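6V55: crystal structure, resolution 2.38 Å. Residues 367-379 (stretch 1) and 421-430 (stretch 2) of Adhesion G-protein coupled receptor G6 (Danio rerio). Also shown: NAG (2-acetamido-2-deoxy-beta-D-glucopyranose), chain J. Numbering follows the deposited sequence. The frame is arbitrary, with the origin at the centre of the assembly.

Stretch 1, residues 367-379: QWLNQTFQNWMYR
Stretch 2, residues 421-430: EIESMLRSAP

The terminal methyl of Met-425 sits among three aromatic side chains of the other stretch: Met-425 CE lies 3.5 Å from Phe-373 CD1, 3.5 Å from Trp-376 CD1 and 3.8 Å from Tyr-378 CD2. Each ring is met differently. The methyl approaches the edge of Phe-373, near the ring plane, and meets Tyr-378 obliquely, whereas Met-425 CG sits over one face of the Trp-376 indole, 4.1 Å from the centroid of the five-membered ring and 19° off its normal, a CH-pi contact. The sulfur is more distant: Met-425 SD is 4.9 Å from that Trp-376 centroid and 5.0 Å from the centroid of the Tyr-378 ring, oblique to both. This placement uses chi angles of -62° (m), 149° and 67° (p) for Met-425, with chi1 of -59°, -64° and -82° (all m) for Phe-373, Trp-376 and Tyr-378.

Helix 367-374 and helix 421-427 both begin earlier in the chain; their axes approach to 10.1 Å, with 109° between their N-to-C directions. The helices cross steeply, and the CA atoms of Thr-372 and Leu-426, 7.2 Å apart, mark the register. A type I beta turn runs from Gln-374 to Met-377. Met-377 adopts positive phi (59/26), and Tyr-378 turns extended (-91/140), with Tyr-378 N donating a hydrogen bond to Phe-373 O at 3.0 Å. Trp-376 and Tyr-378 both direct their CA-to-CB bonds toward the second stretch, while that of Met-377 points away.

At the crossing, Leu-426 (m, t) acts as a knob among Trp-368, Leu-369, Thr-372 and Phe-373. Its CA-to-CB bond points sideways, but the end of the side chain comes nearer: Leu-426 CD2 packs 3.8 Å from both Trp-368 CH2 and Phe-373 CZ, and Leu-426 CD1 lies 3.9 Å from Leu-369 CD2. Ile-422, one turn earlier, extends this apolar patch, its CG2 3.6 Å from Phe-373 CZ.

Thr-372 (chi1 -52°, m) turns its hydroxyl back to its own helix, where Thr-372 OG1 donates to Trp-368 O at 2.6 Å. Its methyl is left to face the partner, with Thr-372 CG2 3.4 Å from Met-425 O and 4.4 Å from Ala-429 CB.

Polar links are few. Ser-428 (-87/10) is the first residue to leave helical geometry, and Ala-429 follows at -141/75. Trp-368 (chi1 158°, chi2 78°) reaches this segment with its indole edge, Trp-368 NE1 donating to Ala-429 O at 3.2 Å; the N-H...O angle of 125° makes the bond weak. A water provides the other connection, accepting from Trp-376 NE1 at 3.1 Å and donating to Met-425 O at 2.8 Å, while also hydrogen-bonded to Ser-428 OG at 3.0 Å. The contact buries 518 Å² in total. The N-linked sugar lies outside it, its C1 covalently bonded to Asn-370 ND2 at 1.4 Å.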

ATOM      1  N   GLN A 367     -18.853  36.010 -18.302  1.00 47.57           N
ATOM      2  CA  GLN A 367     -18.604  37.078 -17.335  1.00 44.67           C
ATOM      3  C   GLN A 367     -19.502  36.955 -16.104  1.00 34.49           C
ATOM      4  O   GLN A 367     -19.037  37.239 -14.989  1.00 28.60           O
ATOM      5  CB  GLN A 367     -18.749  38.435 -18.025  1.00 51.12           C
ATOM      6  CG  GLN A 367     -18.537  39.637 -17.168  1.00 60.07           C
ATOM      7  CD  GLN A 367     -19.329  40.836 -17.686  1.00 67.79           C
ATOM      8  OE1 GLN A 367     -18.777  41.924 -17.907  1.00 70.87           O
ATOM      9  NE2 GLN A 367     -20.619  40.623 -17.942  1.00 67.28           N
ATOM     10  N   TRP A 368     -20.738  36.458 -16.283  1.00 31.50           N
ATOM     11  CA  TRP A 368     -21.606  36.075 -15.162  1.00 26.92           C
ATOM     12  C   TRP A 368     -21.010  34.940 -14.355  1.00 31.68           C
ATOM     13  O   TRP A 368     -21.142  34.919 -13.124  1.00 35.10           O
ATOM     14  CB  TRP A 368     -22.981  35.641 -15.675  1.00 24.91           C
ATOM     15  CG  TRP A 368     -23.793  34.736 -14.731  1.00 23.78           C
ATOM     16  CD1 TRP A 368     -24.490  35.137 -13.627  1.00 24.10           C
ATOM     17  CD2 TRP A 368     -24.009  33.312 -14.832  1.00 23.62           C
ATOM     18  NE1 TRP A 368     -25.118  34.064 -13.031  1.00 24.08           N
ATOM     19  CE2 TRP A 368     -24.849  32.937 -13.759  1.00 23.81           C
ATOM     20  CE3 TRP A 368     -23.574  32.325 -15.715  1.00 23.34           C
ATOM     21  CZ2 TRP A 368     -25.259  31.617 -13.551  1.00 23.75           C
ATOM     22  CZ3 TRP A 368     -23.992  31.013 -15.505  1.00 23.26           C
ATOM     23  CH2 TRP A 368     -24.827  30.675 -14.433  1.00 23.47           C
ATOM     24  N   LEU A 369     -20.362  33.981 -15.039  1.00 37.45           N
ATOM     25  CA  LEU A 369     -19.693  32.873 -14.352  1.00 33.54           C
ATOM     26  C   LEU A 369     -18.522  33.382 -13.515  1.00 31.84           C
ATOM     27  O   LEU A 369     -18.428  33.055 -12.332  1.00 26.82           O
ATOM     28  CB  LEU A 369     -19.222  31.802 -15.353  1.00 27.83           C
ATOM     29  CG  LEU A 369     -20.143  30.619 -15.730  1.00 26.09           C
ATOM     30  CD1 LEU A 369     -19.807  30.035 -17.087  1.00 21.96           C
ATOM     31  CD2 LEU A 369     -20.149  29.503 -14.693  1.00 22.00           C
ATOM     32  N   ASN A 370     -17.666  34.234 -14.110  1.00 35.04           N
ATOM     33  CA  ASN A 370     -16.570  34.905 -13.404  1.00 35.99           C
ATOM     34  C   ASN A 370     -17.070  35.749 -12.231  1.00 46.43           C
ATOM     35  O   ASN A 370     -16.503  35.683 -11.133  1.00 53.54           O
ATOM     36  CB  ASN A 370     -15.816  35.817 -14.372  1.00 40.28           C
ATOM     37  CG  ASN A 370     -14.606  35.171 -15.002  1.00 45.31           C
ATOM     38  OD1 ASN A 370     -14.437  33.964 -14.955  1.00 38.58           O
ATOM     39  ND2 ASN A 370     -13.746  36.004 -15.602  1.00 60.04           N
ATOM     40  N   GLN A 371     -18.155  36.515 -12.440  1.00 47.09           N
ATOM     41  CA  GLN A 371     -18.701  37.374 -11.395  1.00 45.73           C
ATOM     42  C   GLN A 371     -19.345  36.602 -10.251  1.00 45.86           C
ATOM     43  O   GLN A 371     -19.311  37.086  -9.117  1.00 52.30           O
ATOM     44  CB  GLN A 371     -19.755  38.335 -11.949  1.00 52.04           C
ATOM     45  CG  GLN A 371     -19.300  39.782 -12.167  1.00 57.69           C
ATOM     46  CD  GLN A 371     -18.908  40.510 -10.882  1.00 57.84           C
ATOM     47  OE1 GLN A 371     -19.391  40.204  -9.782  1.00 56.99           O
ATOM     48  NE2 GLN A 371     -18.009  41.480 -11.022  1.00 57.07           N
ATOM     49  N   THR A 372     -19.956  35.435 -10.505  1.00 40.50           N
ATOM     50  CA  THR A 372     -20.714  34.767  -9.438  1.00 38.70           C
ATOM     51  C   THR A 372     -19.794  34.130  -8.403  1.00 40.30           C
ATOM     52  O   THR A 372     -20.055  34.226  -7.196  1.00 42.32           O
ATOM     53  CB  THR A 372     -21.671  33.713 -10.012  1.00 34.80           C
ATOM     54  OG1 THR A 372     -22.484  34.304 -11.037  1.00 30.41           O
ATOM     55  CG2 THR A 372     -22.593  33.106  -8.904  1.00 23.07           C
ATOM     56  N   PHE A 373     -18.697  33.510  -8.848  1.00 39.47           N
ATOM     57  CA  PHE A 373     -17.763  32.916  -7.894  1.00 38.03           C
ATOM     58  C   PHE A 373     -17.008  33.981  -7.096  1.00 39.83           C
ATOM     59  O   PHE A 373     -16.715  33.765  -5.914  1.00 39.80           O
ATOM     60  CB  PHE A 373     -16.814  31.971  -8.633  1.00 34.32           C
ATOM     61  CG  PHE A 373     -17.528  30.859  -9.353  1.00 30.60           C
ATOM     62  CD1 PHE A 373     -18.427  30.059  -8.677  1.00 25.86           C
ATOM     63  CD2 PHE A 373     -17.297  30.614 -10.698  1.00 29.89           C
ATOM     64  CE1 PHE A 373     -19.111  29.042  -9.315  1.00 26.26           C
ATOM     65  CE2 PHE A 373     -18.005  29.619 -11.371  1.00 29.04           C
ATOM     66  CZ  PHE A 373     -18.902  28.825 -10.673  1.00 29.28           C
ATOM     67  N   GLN A 374     -16.766  35.161  -7.680  1.00 42.64           N
ATOM     68  CA  GLN A 374     -16.128  36.219  -6.906  1.00 46.57           C
ATOM     69  C   GLN A 374     -17.096  36.950  -5.970  1.00 44.97           C
ATOM     70  O   GLN A 374     -16.630  37.612  -5.038  1.00 48.71           O
ATOM     71  CB  GLN A 374     -15.420  37.204  -7.836  1.00 49.35           C
ATOM     72  CG  GLN A 374     -16.309  38.246  -8.398  1.00 61.54           C
ATOM     73  CD  GLN A 374     -15.583  39.524  -8.694  1.00 72.66           C
ATOM     74  OE1 GLN A 374     -15.497  39.945  -9.852  1.00 77.76           O
ATOM     75  NE2 GLN A 374     -15.055  40.159  -7.654  1.00 74.59           N
ATOM     76  N   ASN A 375     -18.421  36.806  -6.146  1.00 39.72           N
ATOM     77  CA  ASN A 375     -19.368  37.256  -5.124  1.00 33.23           C
ATOM     78  C   ASN A 375     -19.398  36.350  -3.890  1.00 33.31           C
ATOM     79  O   ASN A 375     -19.984  36.739  -2.877  1.00 38.00           O
ATOM     80  CB  ASN A 375     -20.801  37.341  -5.667  1.00 31.10           C
ATOM     81  CG  ASN A 375     -20.964  38.363  -6.783  1.00 33.62           C
ATOM     82  OD1 ASN A 375     -20.045  39.126  -7.103  1.00 37.71           O
ATOM     83  ND2 ASN A 375     -22.125  38.339  -7.428  1.00 30.07           N
ATOM     84  N   TRP A 376     -18.813  35.154  -3.941  1.00 31.81           N
ATOM     85  CA  TRP A 376     -18.659  34.333  -2.741  1.00 40.57           C
ATOM     86  C   TRP A 376     -17.202  34.182  -2.313  1.00 44.53           C
ATOM     87  O   TRP A 376     -16.889  33.265  -1.537  1.00 39.35           O
ATOM     88  CB  TRP A 376     -19.282  32.950  -2.936  1.00 45.56           C
ATOM     89  CG  TRP A 376     -20.761  32.950  -3.146  1.00 50.71           C
ATOM     90  CD1 TRP A 376     -21.427  32.955  -4.338  1.00 53.22           C
ATOM     91  CD2 TRP A 376     -21.763  32.945  -2.128  1.00 51.94           C
ATOM     92  NE1 TRP A 376     -22.783  32.945  -4.123  1.00 55.09           N
ATOM     93  CE2 TRP A 376     -23.015  32.941  -2.773  1.00 54.89           C
ATOM     94  CE3 TRP A 376     -21.722  32.948  -0.731  1.00 50.62           C
ATOM     95  CZ2 TRP A 376     -24.216  32.944  -2.068  1.00 56.65           C
ATOM     96  CZ3 TRP A 376     -22.913  32.949  -0.030  1.00 51.31           C
ATOM     97  CH2 TRP A 376     -24.145  32.946  -0.700  1.00 54.76           C
ATOM     98  N   MET A 377     -16.318  35.053  -2.832  1.00 51.66           N
ATOM     99  CA  MET A 377     -14.875  35.105  -2.551  1.00 55.58           C
ATOM    100  C   MET A 377     -14.130  33.811  -2.887  1.00 47.88           C
ATOM    101  O   MET A 377     -13.099  33.514  -2.274  1.00 47.88           O
ATOM    102  CB  MET A 377     -14.568  35.533  -1.097  1.00 68.84           C
ATOM    103  CG  MET A 377     -15.176  36.870  -0.599  1.00 78.85           C
ATOM    104  SD  MET A 377     -15.149  38.324  -1.683  1.00 88.37           S
ATOM    105  CE  MET A 377     -13.433  38.453  -2.194  1.00 87.07           C
ATOM    106  N   TYR A 378     -14.652  33.020  -3.824  1.00 46.35           N
ATOM    107  CA  TYR A 378     -13.957  31.853  -4.365  1.00 41.92           C
ATOM    108  C   TYR A 378     -13.149  32.253  -5.593  1.00 39.06           C
ATOM    109  O   TYR A 378     -13.605  33.067  -6.400  1.00 39.17           O
ATOM    110  CB  TYR A 378     -14.943  30.745  -4.750  1.00 39.00           C
ATOM    111  CG  TYR A 378     -15.374  29.903  -3.587  1.00 39.36           C
ATOM    112  CD1 TYR A 378     -14.582  28.852  -3.133  1.00 42.80           C
ATOM    113  CD2 TYR A 378     -16.568  30.157  -2.941  1.00 42.02           C
ATOM    114  CE1 TYR A 378     -14.981  28.074  -2.047  1.00 46.90           C
ATOM    115  CE2 TYR A 378     -16.978  29.395  -1.870  1.00 45.14           C
ATOM    116  CZ  TYR A 378     -16.191  28.359  -1.424  1.00 47.99           C
ATOM    117  OH  TYR A 378     -16.626  27.619  -0.349  1.00 50.45           O
ATOM    118  N   ARG A 379     -11.944  31.697  -5.731  1.00 39.77           N
ATOM    119  CA  ARG A 379     -11.131  31.971  -6.919  1.00 42.05           C
ATOM    120  C   ARG A 379     -11.352  30.881  -7.963  1.00 43.12           C
ATOM    121  O   ARG A 379     -10.470  30.079  -8.276  1.00 43.41           O
ATOM    122  CB  ARG A 379      -9.661  32.104  -6.554  1.00 45.38           C
ATOM    123  CG  ARG A 379      -9.413  33.174  -5.531  1.00 55.72           C
ATOM    124  CD  ARG A 379      -8.167  32.894  -4.737  1.00 64.99           C
ATOM    125  NE  ARG A 379      -8.208  31.572  -4.119  1.00 74.15           N
ATOM    126  CZ  ARG A 379      -7.137  30.948  -3.638  1.00 80.74           C
ATOM    127  NH1 ARG A 379      -5.949  31.537  -3.708  1.00 84.07           N
ATOM    128  NH2 ARG A 379      -7.248  29.739  -3.090  1.00 80.50           N
ATOM    129  N   GLU A 421     -21.523  22.387  -4.424  1.00 51.92           N
ATOM    130  CA  GLU A 421     -21.543  23.773  -3.977  1.00 55.00           C
ATOM    131  C   GLU A 421     -21.378  24.721  -5.154  1.00 46.79           C
ATOM    132  O   GLU A 421     -21.946  25.818  -5.152  1.00 40.21           O
ATOM    133  CB  GLU A 421     -20.458  24.027  -2.928  1.00 65.25           C
ATOM    134  CG  GLU A 421     -20.224  22.900  -1.884  1.00 74.09           C
ATOM    135  CD  GLU A 421     -20.708  23.273  -0.479  1.00 78.77           C
ATOM    136  OE1 GLU A 421     -20.982  24.485  -0.260  1.00 81.78           O
ATOM    137  OE2 GLU A 421     -20.756  22.370   0.404  1.00 77.20           O
ATOM    138  N   ILE A 422     -20.625  24.300  -6.180  1.00 47.82           N
ATOM    139  CA  ILE A 422     -20.517  25.089  -7.408  1.00 41.09           C
ATOM    140  C   ILE A 422     -21.857  25.125  -8.139  1.00 35.98           C
ATOM    141  O   ILE A 422     -22.272  26.179  -8.649  1.00 32.56           O
ATOM    142  CB  ILE A 422     -19.395  24.534  -8.308  1.00 32.71           C
ATOM    143  CG1 ILE A 422     -18.077  24.433  -7.543  1.00 25.68           C
ATOM    144  CG2 ILE A 422     -19.201  25.404  -9.523  1.00 30.86           C
ATOM    145  CD1 ILE A 422     -16.969  23.798  -8.349  1.00 25.13           C
ATOM    146  N   GLU A 423     -22.565  23.984  -8.154  1.00 33.95           N
ATOM    147  CA  GLU A 423     -23.910  23.910  -8.713  1.00 36.60           C
ATOM    148  C   GLU A 423     -24.883  24.807  -7.955  1.00 42.51           C
ATOM    149  O   GLU A 423     -25.670  25.531  -8.574  1.00 45.65           O
ATOM    150  CB  GLU A 423     -24.405  22.463  -8.712  1.00 36.80           C
ATOM    151  CG  GLU A 423     -23.587  21.529  -9.592  1.00 42.23           C
ATOM    152  CD  GLU A 423     -24.055  20.082  -9.528  1.00 47.49           C
ATOM    153  OE1 GLU A 423     -23.734  19.308 -10.458  1.00 48.07           O
ATOM    154  OE2 GLU A 423     -24.758  19.723  -8.558  1.00 50.73           O
ATOM    155  N   SER A 424     -24.780  24.853  -6.626  1.00 43.93           N
ATOM    156  CA  SER A 424     -25.728  25.658  -5.865  1.00 41.27           C
ATOM    157  C   SER A 424     -25.396  27.149  -5.851  1.00 34.42           C
ATOM    158  O   SER A 424     -26.313  27.957  -5.665  1.00 37.25           O
ATOM    159  CB  SER A 424     -25.845  25.133  -4.431  1.00 46.64           C
ATOM    160  OG  SER A 424     -24.630  25.303  -3.729  1.00 52.41           O
ATOM    161  N   MET A 425     -24.128  27.553  -6.023  1.00 31.24           N
ATOM    162  CA  MET A 425     -23.881  28.985  -6.220  1.00 36.38           C
ATOM    163  C   MET A 425     -24.329  29.458  -7.593  1.00 42.32           C
ATOM    164  O   MET A 425     -24.677  30.636  -7.754  1.00 47.03           O
ATOM    165  CB  MET A 425     -22.420  29.344  -6.037  1.00 40.89           C
ATOM    166  CG  MET A 425     -21.919  29.060  -4.671  1.00 52.80           C
ATOM    167  SD  MET A 425     -20.181  28.625  -4.786  1.00 60.98           S
ATOM    168  CE  MET A 425     -19.507  30.163  -5.309  1.00 61.58           C
ATOM    169  N   LEU A 426     -24.334  28.564  -8.587  1.00 35.85           N
ATOM    170  CA  LEU A 426     -24.868  28.931  -9.887  1.00 27.55           C
ATOM    171  C   LEU A 426     -26.391  28.852  -9.922  1.00 26.85           C
ATOM    172  O   LEU A 426     -27.027  29.744 -10.494  1.00 27.40           O
ATOM    173  CB  LEU A 426     -24.255  28.056 -10.971  1.00 30.18           C
ATOM    174  CG  LEU A 426     -22.767  28.284 -11.227  1.00 28.68           C
ATOM    175  CD1 LEU A 426     -22.325  27.379 -12.329  1.00 24.99           C
ATOM    176  CD2 LEU A 426     -22.464  29.734 -11.575  1.00 30.52           C
ATOM    177  N   ARG A 427     -26.995  27.818  -9.305  1.00 23.09           N
ATOM    178  CA  ARG A 427     -28.456  27.661  -9.298  1.00 25.81           C
ATOM    179  C   ARG A 427     -29.165  28.770  -8.528  1.00 35.42           C
ATOM    180  O   ARG A 427     -30.329  29.081  -8.832  1.00 40.09           O
ATOM    181  CB  ARG A 427     -28.859  26.322  -8.690  1.00 23.11           C
ATOM    182  CG  ARG A 427     -28.804  25.160  -9.646  1.00 26.00           C
ATOM    183  CD  ARG A 427     -28.939  23.818  -8.937  1.00 28.41           C
ATOM    184  NE  ARG A 427     -28.194  22.780  -9.640  1.00 35.11           N
ATOM    185  CZ  ARG A 427     -27.918  21.583  -9.125  1.00 41.52           C
ATOM    186  NH1 ARG A 427     -28.342  21.289  -7.898  1.00 44.97           N
ATOM    187  NH2 ARG A 427     -27.225  20.678  -9.824  1.00 39.20           N
ATOM    188  N   SER A 428     -28.490  29.380  -7.543  1.00 38.56           N
ATOM    189  CA  SER A 428     -29.042  30.498  -6.784  1.00 35.47           C
ATOM    190  C   SER A 428     -28.779  31.851  -7.445  1.00 36.20           C
ATOM    191  O   SER A 428     -29.021  32.891  -6.826  1.00 41.94           O
ATOM    192  CB  SER A 428     -28.491  30.501  -5.359  1.00 33.85           C
ATOM    193  OG  SER A 428     -27.131  30.895  -5.332  1.00 34.33           O
ATOM    194  N   ALA A 429     -28.298  31.871  -8.684  1.00 33.19           N
ATOM    195  CA  ALA A 429     -28.286  33.090  -9.495  1.00 28.47           C
ATOM    196  C   ALA A 429     -28.633  32.761 -10.944  1.00 31.38           C
ATOM    197  O   ALA A 429     -27.760  32.766 -11.821  1.00 33.70           O
ATOM    198  CB  ALA A 429     -26.925  33.793  -9.402  1.00 24.32           C
ATOM    199  N   PRO A 430     -29.911  32.485 -11.247  1.00 30.15           N
ATOM    200  CA  PRO A 430     -30.248  32.153 -12.635  1.00 32.23           C
ATOM    201  C   PRO A 430     -30.361  33.357 -13.556  1.00 32.59           C
ATOM    202  O   PRO A 430     -30.199  33.180 -14.772  1.00 36.56           O
ATOM    203  CB  PRO A 430     -31.598  31.421 -12.512  1.00 32.03           C
ATOM    204  CG  PRO A 430     -31.801  31.175 -11.044  1.00 27.96           C
ATOM    205  CD  PRO A 430     -31.096  32.326 -10.395  1.00 29.22           C
TER
HETATM  206  C1  NAG J 908     -12.512  35.682 -16.289  1.00 52.97           C
HETATM  207  C2  NAG J 908     -12.238  36.745 -17.391  1.00 63.07           C
HETATM  208  C3  NAG J 908     -10.852  36.524 -18.031  1.00 62.25           C
HETATM  209  C4  NAG J 908      -9.757  36.476 -16.967  1.00 60.67           C
HETATM  210  C5  NAG J 908     -10.073  35.374 -15.952  1.00 58.66           C
HETATM  211  C6  NAG J 908      -9.065  35.278 -14.829  1.00 58.95           C
HETATM  212  C7  NAG J 908     -13.951  37.823 -18.800  1.00 70.43           C
HETATM  213  C8  NAG J 908     -14.996  37.610 -19.854  1.00 70.63           C
HETATM  214  N2  NAG J 908     -13.283  36.730 -18.405  1.00 68.89           N
HETATM  215  O3  NAG J 908     -10.575  37.554 -18.978  1.00 59.79           O
HETATM  216  O4  NAG J 908      -8.485  36.237 -17.559  1.00 60.88           O
HETATM  217  O5  NAG J 908     -11.357  35.620 -15.348  1.00 56.07           O
HETATM  218  O6  NAG J 908      -8.127  36.347 -14.848  1.00 60.89           O
HETATM  219  O7  NAG J 908     -13.718  38.936 -18.329  1.00 70.18           O
HETATM  220  O   HOH W   1     -25.056  32.937  -6.166  1.00 20.58           O